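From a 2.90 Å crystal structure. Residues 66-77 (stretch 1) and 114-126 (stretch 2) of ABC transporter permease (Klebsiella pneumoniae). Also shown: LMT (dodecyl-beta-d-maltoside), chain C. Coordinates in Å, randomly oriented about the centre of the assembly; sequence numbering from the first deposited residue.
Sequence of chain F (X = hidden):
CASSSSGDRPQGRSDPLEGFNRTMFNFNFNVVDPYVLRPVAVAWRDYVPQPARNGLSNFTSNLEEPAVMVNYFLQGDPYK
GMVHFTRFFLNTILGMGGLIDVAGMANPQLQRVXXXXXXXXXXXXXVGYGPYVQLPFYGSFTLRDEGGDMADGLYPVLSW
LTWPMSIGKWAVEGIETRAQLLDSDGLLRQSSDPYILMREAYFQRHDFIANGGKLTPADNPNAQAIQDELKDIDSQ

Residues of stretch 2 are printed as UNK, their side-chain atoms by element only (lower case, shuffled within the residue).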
ATOM      1  N   PRO F  66     -10.666 -26.100  31.906  1.00 62.25           N
ATOM      2  CA  PRO F  66      -9.661 -27.117  31.542  1.00 62.98           C
ATOM      3  C   PRO F  66      -9.955 -28.478  32.140  1.00 76.48           C
ATOM      4  O   PRO F  66      -9.718 -29.514  31.493  1.00 83.51           O
ATOM      5  CB  PRO F  66      -8.353 -26.548  32.098  1.00 60.78           C
ATOM      6  CG  PRO F  66      -8.568 -25.087  32.171  1.00 71.36           C
ATOM      7  CD  PRO F  66     -10.040 -24.836  32.338  1.00 68.23           C
ATOM      8  N   ALA F  67     -10.489 -28.504  33.364  1.00 75.71           N
ATOM      9  CA  ALA F  67     -10.807 -29.782  33.984  1.00 75.55           C
ATOM     10  C   ALA F  67     -12.043 -30.415  33.354  1.00 70.34           C
ATOM     11  O   ALA F  67     -12.071 -31.627  33.131  1.00 69.42           O
ATOM     12  CB  ALA F  67     -10.996 -29.597  35.488  1.00 77.51           C
ATOM     13  N   VAL F  68     -13.056 -29.610  33.029  1.00 71.22           N
ATOM     14  CA  VAL F  68     -14.241 -30.139  32.356  1.00 66.16           C
ATOM     15  C   VAL F  68     -13.868 -30.820  31.043  1.00 72.62           C
ATOM     16  O   VAL F  68     -14.492 -31.811  30.649  1.00 74.63           O
ATOM     17  CB  VAL F  68     -15.288 -29.030  32.164  1.00 65.20           C
ATOM     18  CG1 VAL F  68     -16.529 -29.578  31.507  1.00 66.65           C
ATOM     19  CG2 VAL F  68     -15.646 -28.467  33.501  1.00 64.36           C
ATOM     20  N   MET F  69     -12.904 -30.265  30.304  1.00 68.89           N
ATOM     21  CA  MET F  69     -12.493 -30.951  29.088  1.00 71.58           C
ATOM     22  C   MET F  69     -11.784 -32.250  29.428  1.00 80.87           C
ATOM     23  O   MET F  69     -12.139 -33.312  28.905  1.00 88.55           O
ATOM     24  CB  MET F  69     -11.608 -30.084  28.196  1.00 76.74           C
ATOM     25  CG  MET F  69     -10.122 -30.405  28.243  1.00 77.69           C
ATOM     26  SD  MET F  69      -9.187 -29.461  27.062  1.00 66.13           S
ATOM     27  CE  MET F  69      -7.547 -29.989  27.531  1.00 67.75           C
ATOM     28  N   VAL F  70     -10.799 -32.193  30.333  1.00 79.45           N
ATOM     29  CA  VAL F  70      -9.969 -33.370  30.584  1.00 75.16           C
ATOM     30  C   VAL F  70     -10.826 -34.562  30.973  1.00 73.28           C
ATOM     31  O   VAL F  70     -10.521 -35.704  30.614  1.00 74.40           O
ATOM     32  CB  VAL F  70      -8.923 -33.049  31.671  1.00 78.15           C
ATOM     33  CG1 VAL F  70      -8.469 -34.306  32.407  1.00 77.73           C
ATOM     34  CG2 VAL F  70      -7.742 -32.324  31.068  1.00 78.86           C
ATOM     35  N   ASN F  71     -11.964 -34.312  31.605  1.00 73.09           N
ATOM     36  CA  ASN F  71     -12.848 -35.396  32.013  1.00 79.67           C
ATOM     37  C   ASN F  71     -13.894 -35.750  30.966  1.00 82.78           C
ATOM     38  O   ASN F  71     -14.308 -36.911  30.891  1.00 86.15           O
ATOM     39  CB  ASN F  71     -13.562 -35.053  33.333  1.00 72.67           C
ATOM     40  CG  ASN F  71     -12.644 -35.164  34.537  1.00 72.27           C
ATOM     41  OD1 ASN F  71     -12.187 -36.248  34.884  1.00 79.05           O
ATOM     42  ND2 ASN F  71     -12.416 -34.032  35.217  1.00 70.35           N
ATOM     43  N   TYR F  72     -14.279 -34.814  30.101  1.00 77.49           N
ATOM     44  CA  TYR F  72     -15.152 -35.206  29.002  1.00 75.20           C
ATOM     45  C   TYR F  72     -14.419 -36.118  28.040  1.00 79.33           C
ATOM     46  O   TYR F  72     -15.040 -36.985  27.416  1.00 79.87           O
ATOM     47  CB  TYR F  72     -15.695 -33.979  28.274  1.00 74.25           C
ATOM     48  CG  TYR F  72     -17.066 -33.550  28.737  1.00 77.72           C
ATOM     49  CD1 TYR F  72     -18.142 -34.433  28.705  1.00 78.67           C
ATOM     50  CD2 TYR F  72     -17.295 -32.254  29.178  1.00 76.77           C
ATOM     51  CE1 TYR F  72     -19.404 -34.039  29.117  1.00 75.47           C
ATOM     52  CE2 TYR F  72     -18.552 -31.854  29.590  1.00 75.19           C
ATOM     53  CZ  TYR F  72     -19.599 -32.747  29.555  1.00 75.10           C
ATOM     54  OH  TYR F  72     -20.843 -32.328  29.965  1.00 76.67           O
ATOM     55  N   PHE F  73     -13.107 -35.921  27.894  1.00 80.57           N
ATOM     56  CA  PHE F  73     -12.282 -36.888  27.172  1.00 85.00           C
ATOM     57  C   PHE F  73     -12.316 -38.246  27.853  1.00 90.41           C
ATOM     58  O   PHE F  73     -12.497 -39.280  27.202  1.00 92.20           O
ATOM     59  CB  PHE F  73     -10.841 -36.392  27.071  1.00 81.79           C
ATOM     60  CG  PHE F  73     -10.659 -35.316  26.065  1.00 76.03           C
ATOM     61  CD1 PHE F  73     -11.496 -35.233  24.960  1.00 76.61           C
ATOM     62  CD2 PHE F  73      -9.660 -34.377  26.228  1.00 74.28           C
ATOM     63  CE1 PHE F  73     -11.336 -34.237  24.040  1.00 75.97           C
ATOM     64  CE2 PHE F  73      -9.494 -33.376  25.317  1.00 73.08           C
ATOM     65  CZ  PHE F  73     -10.331 -33.306  24.209  1.00 77.83           C
ATOM     66  N   LEU F  74     -12.163 -38.253  29.176  1.00 86.07           N
ATOM     67  CA  LEU F  74     -12.144 -39.509  29.910  1.00 82.53           C
ATOM     68  C   LEU F  74     -13.488 -40.222  29.844  1.00 83.10           C
ATOM     69  O   LEU F  74     -13.551 -41.428  30.088  1.00 85.27           O
ATOM     70  CB  LEU F  74     -11.740 -39.254  31.357  1.00 80.31           C
ATOM     71  CG  LEU F  74     -10.320 -38.754  31.599  1.00 79.27           C
ATOM     72  CD1 LEU F  74     -10.145 -38.387  33.062  1.00 77.99           C
ATOM     73  CD2 LEU F  74      -9.309 -39.806  31.182  1.00 81.49           C
ATOM     74  N   GLN F  75     -14.576 -39.502  29.565  1.00 88.60           N
ATOM     75  CA  GLN F  75     -15.895 -40.116  29.425  1.00 83.76           C
ATOM     76  C   GLN F  75     -16.278 -40.489  28.012  1.00 85.47           C
ATOM     77  O   GLN F  75     -17.466 -40.715  27.775  1.00 86.54           O
ATOM     78  CB  GLN F  75     -17.006 -39.210  29.937  1.00 82.24           C
ATOM     79  CG  GLN F  75     -16.920 -38.737  31.338  1.00 83.55           C
ATOM     80  CD  GLN F  75     -18.210 -38.068  31.709  1.00 86.78           C
ATOM     81  OE1 GLN F  75     -18.381 -37.583  32.824  1.00 78.68           O
ATOM     82  NE2 GLN F  75     -19.145 -38.038  30.758  1.00 95.38           N
ATOM     83  N   GLY F  76     -15.355 -40.490  27.056  1.00 85.79           N
ATOM     84  CA  GLY F  76     -15.747 -40.946  25.744  1.00 88.38           C
ATOM     85  C   GLY F  76     -16.253 -39.874  24.805  1.00 97.05           C
ATOM     86  O   GLY F  76     -16.645 -40.203  23.683  1.00109.15           O
ATOM     87  N   ASP F  77     -16.411 -38.639  25.270  1.00102.13           N
ATOM     88  CA  ASP F  77     -16.993 -37.567  24.461  1.00111.44           C
ATOM     89  C   ASP F  77     -16.032 -36.407  24.200  1.00107.92           C
ATOM     90  O   ASP F  77     -15.972 -35.455  24.988  1.00107.06           O
ATOM     91  CB  ASP F  77     -18.279 -37.067  25.117  1.00119.53           C
ATOM     92  CG  ASP F  77     -18.872 -35.885  24.402  1.00126.13           C
ATOM     93  OD1 ASP F  77     -19.071 -34.854  25.063  1.00128.45           O
ATOM     94  OD2 ASP F  77     -19.134 -35.977  23.188  1.00131.10           O
ATOM     95  N   UNK F 114     -22.844 -26.048  33.703  1.00 71.23           N
ATOM     96  CA  UNK F 114     -22.229 -26.375  35.000  1.00 79.81           C
ATOM     97  C   UNK F 114     -21.249 -27.537  34.837  1.00 73.39           C
ATOM     98  O   UNK F 114     -21.499 -28.454  34.040  1.00 75.14           O
ATOM     99  c   UNK F 114     -23.363 -26.481  38.743  1.00105.71           C
ATOM    100  o   UNK F 114     -23.007 -26.921  39.864  1.00104.40           O
ATOM    101  c   UNK F 114     -23.286 -26.668  36.101  1.00 92.09           C
ATOM    102  o   UNK F 114     -24.219 -25.573  38.643  1.00105.61           O
ATOM    103  c   UNK F 114     -22.621 -26.973  37.486  1.00101.87           C
ATOM    104  N   UNK F 115     -20.119 -27.505  35.559  1.00 65.63           N
ATOM    105  CA  UNK F 115     -19.019 -28.417  35.227  1.00 68.69           C
ATOM    106  C   UNK F 115     -19.369 -29.885  35.373  1.00 71.08           C
ATOM    107  O   UNK F 115     -20.178 -30.273  36.219  1.00 76.62           O
ATOM    108  c   UNK F 115     -19.623 -26.406  36.403  1.00 64.06           C
ATOM    109  c   UNK F 115     -17.910 -28.016  36.219  1.00 64.58           C
ATOM    110  c   UNK F 115     -18.492 -27.039  37.125  1.00 63.84           C
ATOM    111  N   UNK F 116     -18.752 -30.688  34.499  1.00 73.91           N
ATOM    112  CA  UNK F 116     -18.692 -32.145  34.598  1.00 71.08           C
ATOM    113  C   UNK F 116     -17.237 -32.465  34.923  1.00 72.86           C
ATOM    114  O   UNK F 116     -16.359 -32.282  34.077  1.00 79.25           O
ATOM    115  c   UNK F 116     -22.606 -31.946  32.876  1.00 77.22           C
ATOM    116  n   UNK F 116     -22.685 -33.221  32.546  1.00 75.33           N
ATOM    117  c   UNK F 116     -21.435 -33.786  32.643  1.00 75.03           C
ATOM    118  n   UNK F 116     -21.349 -31.673  33.177  1.00 77.49           N
ATOM    119  c   UNK F 116     -20.586 -32.813  33.041  1.00 72.90           C
ATOM    120  c   UNK F 116     -19.114 -32.831  33.297  1.00 71.83           C
ATOM    121  N   UNK F 117     -16.974 -32.920  36.143  1.00 71.85           N
ATOM    122  CA  UNK F 117     -15.603 -33.200  36.558  1.00 73.38           C
ATOM    123  C   UNK F 117     -15.423 -34.642  37.005  1.00 78.81           C
ATOM    124  O   UNK F 117     -16.192 -35.520  36.596  1.00 81.22           O
ATOM    125  c   UNK F 117     -15.186 -32.218  37.653  1.00 68.04           C
ATOM    126  c   UNK F 117     -14.810 -29.753  38.097  1.00 67.35           C
ATOM    127  n   UNK F 117     -12.470 -29.918  40.900  1.00 70.46           N
ATOM    128  c   UNK F 117     -15.295 -30.811  37.141  1.00 66.39           C
ATOM    129  n   UNK F 117     -13.752 -30.180  39.001  1.00 70.92           N
ATOM    130  c   UNK F 117     -13.410 -29.481  40.082  1.00 66.81           C
ATOM    131  n   UNK F 117     -14.031 -28.348  40.360  1.00 62.96           N
ATOM    132  N   UNK F 118     -14.384 -34.908  37.799  1.00 73.22           N
ATOM    133  CA  UNK F 118     -13.969 -36.292  37.954  1.00 73.77           C
ATOM    134  C   UNK F 118     -14.999 -37.092  38.736  1.00 75.78           C
ATOM    135  O   UNK F 118     -15.129 -38.303  38.519  1.00 80.45           O
ATOM    136  c   UNK F 118     -11.372 -38.384  39.542  1.00 94.63           C
ATOM    137  c   UNK F 118     -12.602 -36.396  38.626  1.00 73.12           C
ATOM    138  c   UNK F 118     -11.441 -39.651  37.066  1.00 86.67           C
ATOM    139  c   UNK F 118     -10.837 -40.280  38.144  1.00 93.24           C
ATOM    140  c   UNK F 118     -10.812 -39.656  39.396  1.00102.06           C
ATOM    141  c   UNK F 118     -11.974 -37.750  38.458  1.00 88.76           C
ATOM    142  c   UNK F 118     -12.001 -38.404  37.222  1.00 82.26           C
ATOM    143  N   UNK F 119     -15.755 -36.444  39.621  1.00 76.02           N
ATOM    144  CA  UNK F 119     -16.910 -37.117  40.183  1.00 78.71           C
ATOM    145  C   UNK F 119     -17.871 -37.576  39.104  1.00 77.87           C
ATOM    146  O   UNK F 119     -18.331 -38.721  39.103  1.00 84.40           O
ATOM    147  N   UNK F 120     -18.154 -36.696  38.145  1.00 78.47           N
ATOM    148  CA  UNK F 120     -19.033 -37.045  37.036  1.00 76.65           C
ATOM    149  C   UNK F 120     -18.552 -38.286  36.301  1.00 82.38           C
ATOM    150  O   UNK F 120     -19.351 -39.163  35.959  1.00 80.49           O
ATOM    151  o   UNK F 120     -20.331 -35.960  35.336  1.00 97.14           O
ATOM    152  c   UNK F 120     -19.134 -35.871  36.069  1.00 85.42           C
ATOM    153  N   UNK F 121     -17.262 -38.332  35.961  1.00 91.45           N
ATOM    154  CA  UNK F 121     -16.748 -39.474  35.209  1.00 88.13           C
ATOM    155  C   UNK F 121     -16.709 -40.732  36.078  1.00 86.63           C
ATOM    156  O   UNK F 121     -17.063 -41.823  35.611  1.00 84.13           O
ATOM    157  c   UNK F 121     -15.387 -39.129  34.596  1.00 85.88           C
ATOM    158  c   UNK F 121     -15.347 -37.662  34.287  1.00 76.95           C
ATOM    159  o   UNK F 121     -14.330 -39.446  35.508  1.00 92.31           O
ATOM    160  N   UNK F 122     -16.329 -40.592  37.359  1.00 90.00           N
ATOM    161  CA  UNK F 122     -16.446 -41.717  38.292  1.00 93.97           C
ATOM    162  C   UNK F 122     -17.875 -42.238  38.282  1.00 87.47           C
ATOM    163  O   UNK F 122     -18.115 -43.436  38.102  1.00 86.42           O
ATOM    164  c   UNK F 122     -13.792 -42.432  39.852  1.00 82.89           C
ATOM    165  c   UNK F 122     -14.596 -41.186  40.171  1.00 80.76           C
ATOM    166  c   UNK F 122     -14.514 -40.848  41.653  1.00 79.83           C
ATOM    167  c   UNK F 122     -16.060 -41.287  39.716  1.00 81.39           C
ATOM    168  N   UNK F 123     -18.839 -41.322  38.422  1.00 82.92           N
ATOM    169  CA  UNK F 123     -20.242 -41.675  38.343  1.00 84.28           C
ATOM    170  C   UNK F 123     -20.693 -42.161  36.981  1.00 85.91           C
ATOM    171  O   UNK F 123     -21.614 -42.974  36.886  1.00 87.96           O
ATOM    172  N   UNK F 124     -20.089 -41.665  35.913  1.00 85.14           N
ATOM    173  CA  UNK F 124     -20.514 -42.133  34.605  1.00 88.25           C
ATOM    174  C   UNK F 124     -20.026 -43.548  34.330  1.00 90.30           C
ATOM    175  O   UNK F 124     -20.610 -44.254  33.497  1.00 91.40           O
ATOM    176  c   UNK F 124     -18.797 -41.982  31.439  1.00 96.36           C
ATOM    177  c   UNK F 124     -20.535 -42.534  30.219  1.00102.66           C
ATOM    178  n   UNK F 124     -20.974 -42.046  31.365  1.00 97.96           N
ATOM    179  c   UNK F 124     -20.069 -41.123  33.532  1.00 90.05           C
ATOM    180  c   UNK F 124     -19.904 -41.712  32.166  1.00 97.41           C
ATOM    181  n   UNK F 124     -19.216 -42.501  30.236  1.00102.06           N
ATOM    182  N   UNK F 125     -18.999 -43.993  35.044  1.00 94.50           N
ATOM    183  CA  UNK F 125     -18.571 -45.381  35.006  1.00 95.31           C
ATOM    184  C   UNK F 125     -19.130 -46.181  36.184  1.00103.58           C
ATOM    185  O   UNK F 125     -18.704 -47.324  36.397  1.00112.18           O
ATOM    186  c   UNK F 125     -15.350 -43.994  31.345  1.00 99.76           C
ATOM    187  c   UNK F 125     -16.590 -44.583  31.330  1.00102.75           C
ATOM    188  c   UNK F 125     -17.038 -45.436  35.001  1.00 91.26           C
ATOM    189  c   UNK F 125     -16.436 -44.927  33.709  1.00 97.55           C
ATOM    190  c   UNK F 125     -15.175 -44.322  33.696  1.00 96.41           C
ATOM    191  c   UNK F 125     -17.131 -45.039  32.508  1.00102.99           C
ATOM    192  o   UNK F 125     -14.862 -43.558  30.146  1.00 97.34           O
ATOM    193  c   UNK F 125     -14.636 -43.847  32.528  1.00 95.35           C
ATOM    194  N   UNK F 126     -20.083 -45.615  36.935  1.00 98.60           N
ATOM    195  CA  UNK F 126     -20.879 -46.380  37.877  1.00 93.37           C
ATOM    196  C   UNK F 126     -20.301 -46.646  39.255  1.00101.52           C
ATOM    197  O   UNK F 126     -20.715 -47.621  39.895  1.00100.64           O
TER
HETATM  198  C1B LMT C 302     -21.524 -39.174  21.232  1.00110.17           C
HETATM  199  C2B LMT C 302     -21.346 -38.273  22.461  1.00103.84           C
HETATM  200  C3B LMT C 302     -22.425 -37.171  22.447  1.00108.05           C
HETATM  201  C4B LMT C 302     -23.539 -37.517  21.405  1.00109.90           C
HETATM  202  C5B LMT C 302     -23.868 -39.023  21.548  1.00106.70           C
HETATM  203  C6B LMT C 302     -25.040 -39.390  20.640  1.00102.64           C
HETATM  204  O1B LMT C 302     -20.409 -40.006  21.080  1.00116.28           O
HETATM  205  O2B LMT C 302     -21.479 -39.084  23.556  1.00 97.82           O
HETATM  206  O3B LMT C 302     -21.863 -35.916  22.275  1.00108.05           O
HETATM  207  O4' LMT C 302     -24.688 -36.775  21.605  1.00113.79           O
HETATM  208  O5B LMT C 302     -22.743 -39.867  21.312  1.00108.90           O
HETATM  209  O6B LMT C 302     -26.097 -39.844  21.387  1.00 99.10           O
HETATM  210  C1' LMT C 302     -16.605 -39.703  19.411  1.00106.89           C
HETATM  211  C2' LMT C 302     -17.585 -38.560  19.094  1.00119.25           C
HETATM  212  C3' LMT C 302     -18.724 -38.552  20.119  1.00115.86           C
HETATM  213  C4' LMT C 302     -19.594 -39.806  19.931  1.00115.40           C
HETATM  214  C5' LMT C 302     -18.636 -41.032  19.802  1.00112.59           C
HETATM  215  C6' LMT C 302     -18.789 -41.823  18.522  1.00112.76           C
HETATM  216  O1' LMT C 302     -15.950 -40.142  18.273  1.00 83.67           O
HETATM  217  O2' LMT C 302     -16.914 -37.387  19.242  1.00131.36           O
HETATM  218  O3' LMT C 302     -19.453 -37.404  19.971  1.00113.01           O
HETATM  219  O5' LMT C 302     -17.258 -40.788  20.119  1.00110.57           O
HETATM  220  O6' LMT C 302     -19.443 -42.985  18.872  1.00110.58           O
HETATM  221  C1  LMT C 302     -14.590 -39.734  18.158  1.00 66.39           C

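Position 114 carries three carbons in a chain, the third holding two oxygens. It points away from stretch 1 and touches nothing there. This is Glu114.

Position 115 has three carbons that close a ring onto the backbone N. Its CB lies 3.6 Å from Val68 CG2, an apolar contact. The ring makes it Pro115.

Position 116 has one carbon, then a five-membered ring of three carbons and two nitrogens. Its CB points toward stretch 1, and Tyr72 OH sits over one face of the ring. This is His116. Tyr72 OH is 3.1 Å from His116 CD2. The two rings are nearly parallel but slid apart, with centroids 5.0 Å apart. His116 ND1 makes a weak hydrogen bond to Glu114 O, 3.3 Å.

Position 117 has three carbons, a nitrogen, then a carbon with two more nitrogens. The chain runs beside Val68 CG2. This is Arg117, the N-cap residue of the helix; its CG is 4.3 Å from Val68 CG2.

Position 118 has one carbon and a ring of six carbons without oxygen. Asn71 OD1 meets the ring edge, and Leu74 CD1 also lies near the ring. This is Phe118. Asn71 OD1 is 3.2 Å from Phe118 CD2, and Leu74 CD1 is 4.4 Å from Phe118 CE2.

Position 119 has no side-chain atoms and is Gly119.

Position 120 has one carbon and one oxygen. The oxygen is 3.6 Å from Gln75 OE1. This is Ser120.

Position 121 has a carbon bearing one oxygen and one carbon. The outer carbon packs 3.3 Å from Asn71 CB and 3.4 Å from Gln75 OE1. This is Thr121.

Position 122 has four carbons, forked at the second, and points away: Leu122.

Position 123 has no side chain. It is Gly123; a CB would be crowded by Gly119 O.

Position 124 has one carbon and a five-membered ring with two nitrogens. Gln75 NE2 lies over one face. This is His124; its CD2 is 3.6 Å from Gln75 CB.

Position 125 has one carbon, then a ring of six carbons bearing one oxygen. That oxygen donates a hydrogen bond to Leu74 O, 2.5 Å. This is Tyr125.

Position 126 has no side chain and a positive phi, which favours glycine: Gly126.

The two helices run nearly parallel, at 14°, with axes 9.2 Å apart at closest approach. Val68 meets the loop before the second helix, where Val68 CA makes a CA-H...O contact with His116 O, 3.5 Å. Asn71 and Gln75 pack against Thr121. Tyr125 OH binds the backbone oxygen of Leu74, and packing supports it.

Stretch 2 114-126: EPHRFGSTLGHYG
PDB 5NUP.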